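Local atomic coordinates of triacylglycerol lipase (Clostridium botulinum, PDB entry 5AH1), a protein that hydrolyses ester bonds as a zinc-binding triacylglycerol lipase of the alpha/beta-hydrolase superfamily and also cleaves synthetic polyesters. Residues A[239-242]-A[243-246]; A[294-297]-A[298-302]. All coordinates share one frame; numbering follows the deposited sequence.

Contact 1 (A[239-242]-A[243-246]); sequences LMPA and KDLI. With K (potassium ion), chain D.
Met240 lays its thioether against the first turn of helix 242-257, over Asp244 and Leu245. Its side chain starts with CB directed at the helix. CG stands beside the backbone N, anti to the carbonyl carbon (chi1 -69°). The chain runs on extended to SD and then bends, with chi3 at 78°. The sulfur thus comes up against Leu245, with Met240 SD 3.7 Å from Leu245 CD1 and close to its CA and CB as well. The two side chains cross at about a right angle. Beyond the bend, Met240 CE turns in over the helix backbone, 3.5 Å from Leu245 N. Met240 CE also lies 3.7 Å from Asp244 CB. Ile30 also touches this methionine.

The backbone of the same residue has a different task. Met240 O binds the potassium ion at 2.7 Å, together with Ser237 O and Asp238 O.

Pro241 follows at the N-cap position. Its ring packs beside the Asp244 carboxylate, with Pro241 CG 3.4 Å from Asp244 OD2. The helix bonds start here: Leu245 N donates to Pro241 O at 3.1 Å, and Ile246 N to Ala242 O at 3.0 Å with a nearly straight N-H...O angle of 170°. Lys243 stretches fully extended away from the turn and forms a salt bridge with Asp293.

A proline has no side-chain acceptor to offer as a cap. The acidic Asp244 near the helix start would probably interact favourably with the helix dipole. Met240 itself divides its chemistry: its carbonyl oxygen serves a cation, while its apolar thioether covers the beginning of the helix.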
loop_
_atom_site.group_PDB
_atom_site.type_symbol
_atom_site.label_atom_id
_atom_site.label_comp_id
_atom_site.label_asym_id
_atom_site.label_seq_id
_atom_site.Cartn_x
_atom_site.Cartn_y
_atom_site.Cartn_z
ATOM N N LEU A 239 6.238 12.100 12.575
ATOM C CA LEU A 239 6.814 13.422 12.714
ATOM C C LEU A 239 5.843 14.563 12.344
ATOM O O LEU A 239 6.092 15.712 12.713
ATOM C CB LEU A 239 8.140 13.548 11.943
ATOM C CG LEU A 239 8.134 13.545 10.412
ATOM C CD1 LEU A 239 7.898 14.935 9.839
ATOM C CD2 LEU A 239 9.448 13.002 9.919
ATOM N N MET A 240 4.759 14.238 11.628
ATOM C CA MET A 240 3.790 15.227 11.116
ATOM C C MET A 240 2.473 15.205 11.878
ATOM O O MET A 240 1.993 14.141 12.234
ATOM C CB MET A 240 3.431 14.918 9.655
ATOM C CG MET A 240 4.518 15.142 8.666
ATOM S SD MET A 240 3.878 15.153 6.994
ATOM C CE MET A 240 3.160 16.789 6.896
ATOM N N PRO A 241 1.842 16.376 12.087
ATOM C CA PRO A 241 0.418 16.353 12.434
ATOM C C PRO A 241 -0.375 15.662 11.328
ATOM O O PRO A 241 -0.065 15.834 10.145
ATOM C CB PRO A 241 0.047 17.843 12.522
ATOM C CG PRO A 241 1.357 18.558 12.673
ATOM C CD PRO A 241 2.335 17.746 11.893
ATOM N N ALA A 242 -1.379 14.877 11.706
ATOM C CA ALA A 242 -2.162 14.125 10.742
ATOM C C ALA A 242 -2.753 14.994 9.631
ATOM O O ALA A 242 -2.678 14.631 8.453
ATOM C CB ALA A 242 -3.257 13.364 11.450
ATOM N N LYS A 243 -3.372 16.113 10.006
ATOM C CA LYS A 243 -4.015 16.975 9.022
ATOM C C LYS A 243 -3.003 17.463 8.001
ATOM O O LYS A 243 -3.319 17.614 6.814
ATOM C CB LYS A 243 -4.697 18.171 9.715
ATOM C CG LYS A 243 -5.434 19.081 8.758
ATOM C CD LYS A 243 -6.098 20.235 9.498
ATOM C CE LYS A 243 -6.904 21.103 8.545
ATOM N NZ LYS A 243 -7.416 22.332 9.194
ATOM N N ASP A 244 -1.790 17.748 8.466
ATOM C CA ASP A 244 -0.756 18.247 7.569
ATOM C C ASP A 244 -0.285 17.157 6.612
ATOM O O ASP A 244 -0.009 17.440 5.458
ATOM C CB ASP A 244 0.421 18.807 8.354
ATOM C CG ASP A 244 0.075 20.094 9.091
ATOM O OD1 ASP A 244 -0.988 20.701 8.809
ATOM O OD2 ASP A 244 0.880 20.509 9.940
ATOM N N LEU A 245 -0.186 15.919 7.098
ATOM C CA LEU A 245 0.195 14.807 6.234
ATOM C C LEU A 245 -0.852 14.628 5.139
ATOM O O LEU A 245 -0.516 14.502 3.964
ATOM C CB LEU A 245 0.368 13.526 7.047
ATOM C CG LEU A 245 0.721 12.266 6.252
ATOM C CD1 LEU A 245 1.878 12.491 5.294
ATOM C CD2 LEU A 245 1.057 11.122 7.193
ATOM N N ILE A 246 -2.128 14.641 5.508
ATOM C CA ILE A 246 -3.170 14.513 4.496
ATOM C C ILE A 246 -3.121 15.684 3.502
ATOM O O ILE A 246 -3.206 15.490 2.292
ATOM C CB ILE A 246 -4.579 14.417 5.131
ATOM C CG1 ILE A 246 -4.704 13.192 6.043
ATOM C CG2 ILE A 246 -5.650 14.369 4.046
ATOM C CD1 ILE A 246 -4.770 11.892 5.308
HETATM K K K D . 2.415 12.470 14.284
#

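Contact 2 (A[294-297]-A[298-302]); sequences SNIW and NSTKD. With ZN (zinc ion), chain B.
Ser299 folds its hydroxyl back onto the carbonyl of Asn295, four residues earlier. Ser299 OG donates to Asn295 O at 2.9 Å. With OG beside its own backbone N and anti to the carbonyl carbon (chi1 -62°), the hydroxyl is placed for this bond. Asn298 N also donates to Asn295 O, at 3.2 Å and from above the carbonyl plane. The two donors reach Asn295 O from opposite faces of that plane, so this oxygen is gripped twice.

A water closes a second link between these residues. It accepts from Asn295 ND2 at 2.7 Å and donates to Ser299 OG. The serine hydroxyl is thus both donor and acceptor.

Ile296 O is served differently. Ser299 N donates only weakly to Ile296 O, at 3.5 Å, although the bond is almost straight. Another water donates to Ile296 O at 2.8 Å and also to Thr300 O, bridging the end of the short helix. Beside this bridge, Ile296 and Thr300 lie side by side and point the same way, with Ile296 CG1 3.9 Å from Thr300 CG2. The Trp297 ring has Ile296 CG2 over one face, offset toward its rim, while its NE1 donates to Val291 O.

Side-chain oxygens take up amides at both ends. Ser294 OG accepts from Ile296 N, a capping bond. Thr300 OG1 accepts from Asp302 N at 2.9 Å. Asp302 OD2 then binds the zinc ion at 2.0 Å, and its OD1 is hydrogen-bonded to Ser127.

Asp130, His150 and His156 complete the metal site. A serine-capped short helix here leads through an ST turn into the zinc site of this lipase-like alpha/beta-hydrolase domain.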
loop_
_atom_site.group_PDB
_atom_site.type_symbol
_atom_site.label_atom_id
_atom_site.label_comp_id
_atom_site.label_asym_id
_atom_site.label_seq_id
_atom_site.Cartn_x
_atom_site.Cartn_y
_atom_site.Cartn_z
ATOM N N SER A 294 -12.180 17.749 9.519
ATOM C CA SER A 294 -12.867 16.772 10.364
ATOM C C SER A 294 -12.085 16.444 11.624
ATOM O O SER A 294 -10.852 16.418 11.613
ATOM C CB SER A 294 -13.084 15.475 9.579
ATOM O OG SER A 294 -13.655 14.455 10.397
ATOM N N ASN A 295 -12.815 16.151 12.695
ATOM C CA ASN A 295 -12.201 15.686 13.928
ATOM C C ASN A 295 -11.559 14.311 13.796
ATOM O O ASN A 295 -10.831 13.875 14.684
ATOM C CB ASN A 295 -13.221 15.672 15.082
ATOM C CG ASN A 295 -14.350 14.680 14.863
ATOM O OD1 ASN A 295 -14.791 14.473 13.734
ATOM N ND2 ASN A 295 -14.820 14.053 15.943
ATOM N N ILE A 296 -11.848 13.619 12.706
ATOM C CA ILE A 296 -11.374 12.257 12.535
ATOM C C ILE A 296 -9.844 12.133 12.671
ATOM O O ILE A 296 -9.336 11.142 13.197
ATOM C CB ILE A 296 -11.881 11.689 11.184
ATOM C CG1 ILE A 296 -11.797 10.178 11.189
ATOM C CG2 ILE A 296 -11.136 12.289 9.996
ATOM C CD1 ILE A 296 -12.492 9.558 10.000
ATOM N N TRP A 297 -9.126 13.156 12.232
ATOM C CA TRP A 297 -7.673 13.084 12.137
ATOM C C TRP A 297 -6.951 13.074 13.471
ATOM O O TRP A 297 -5.779 12.710 13.510
ATOM C CB TRP A 297 -7.137 14.200 11.238
ATOM C CG TRP A 297 -7.801 14.147 9.906
ATOM C CD1 TRP A 297 -8.675 15.051 9.396
ATOM C CD2 TRP A 297 -7.704 13.094 8.953
ATOM N NE1 TRP A 297 -9.118 14.643 8.172
ATOM C CE2 TRP A 297 -8.533 13.442 7.869
ATOM C CE3 TRP A 297 -6.983 11.899 8.904
ATOM C CZ2 TRP A 297 -8.670 12.634 6.751
ATOM C CZ3 TRP A 297 -7.111 11.105 7.802
ATOM C CH2 TRP A 297 -7.953 11.469 6.733
ATOM N N ASN A 298 -7.609 13.491 14.555
ATOM C CA ASN A 298 -6.989 13.409 15.872
ATOM C C ASN A 298 -7.869 12.751 16.920
ATOM O O ASN A 298 -7.579 12.880 18.113
ATOM C CB ASN A 298 -6.508 14.797 16.340
ATOM C CG ASN A 298 -7.636 15.752 16.610
ATOM O OD1 ASN A 298 -8.804 15.453 16.334
ATOM N ND2 ASN A 298 -7.299 16.922 17.175
ATOM N N SER A 299 -8.925 12.050 16.504
ATOM C CA SER A 299 -9.937 11.570 17.456
ATOM C C SER A 299 -10.234 10.081 17.379
ATOM O O SER A 299 -11.105 9.584 18.086
ATOM C CB SER A 299 -11.245 12.330 17.265
ATOM O OG SER A 299 -11.049 13.714 17.532
ATOM N N THR A 300 -9.511 9.366 16.518
ATOM C CA THR A 300 -9.638 7.912 16.435
ATOM C C THR A 300 -8.324 7.261 16.022
ATOM O O THR A 300 -7.520 7.868 15.302
ATOM C CB THR A 300 -10.742 7.485 15.430
ATOM O OG1 THR A 300 -10.916 6.065 15.477
ATOM C CG2 THR A 300 -10.410 7.886 13.981
ATOM N N LYS A 301 -8.083 6.039 16.476
ATOM C CA LYS A 301 -6.976 5.275 15.908
ATOM C C LYS A 301 -7.417 4.479 14.678
ATOM O O LYS A 301 -6.580 3.860 14.025
ATOM C CB LYS A 301 -6.323 4.377 16.951
ATOM C CG LYS A 301 -7.165 3.243 17.456
ATOM C CD LYS A 301 -6.324 2.397 18.402
ATOM C CE LYS A 301 -7.041 1.139 18.891
ATOM N NZ LYS A 301 -6.180 0.398 19.872
ATOM N N ASP A 302 -8.714 4.492 14.358
ATOM C CA ASP A 302 -9.209 3.745 13.192
ATOM C C ASP A 302 -9.133 4.547 11.894
ATOM O O ASP A 302 -10.154 4.774 11.234
ATOM C CB ASP A 302 -10.648 3.303 13.479
ATOM C CG ASP A 302 -11.204 2.331 12.450
ATOM O OD1 ASP A 302 -10.460 1.435 11.980
ATOM O OD2 ASP A 302 -12.413 2.448 12.144
HETATM ZN ZN ZN B . -13.184 0.991 11.062
HETATM O O HOH W 1 -13.631 14.426 18.299
HETATM O O HOH W 2 -7.005 10.182 14.342
#

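Overall arrangement
From the N terminus, the chain first passes through contact 1, where the loop after helix 235-239 turns at a potassium ion into helix 242-257. It later reaches contact 2, where the short helix 296-299 gives way to a loop carrying a zinc ligand. Each contact joins neighbouring residues of one continuous segment, so neither closes a long loop. The two follow in series, neither nesting nor crossing, with centres about 12 Å apart. They meet directly: Ala242 CB packs 3.3 Å from Trp297 O, and Ile246 CD1 lies 3.5 Å from Trp297 CZ3. Thr305 of helix 304-308 touches Ala242, Ile246 and Trp297. This packing joins the start of helix 242-257 to the segment leading to the zinc site.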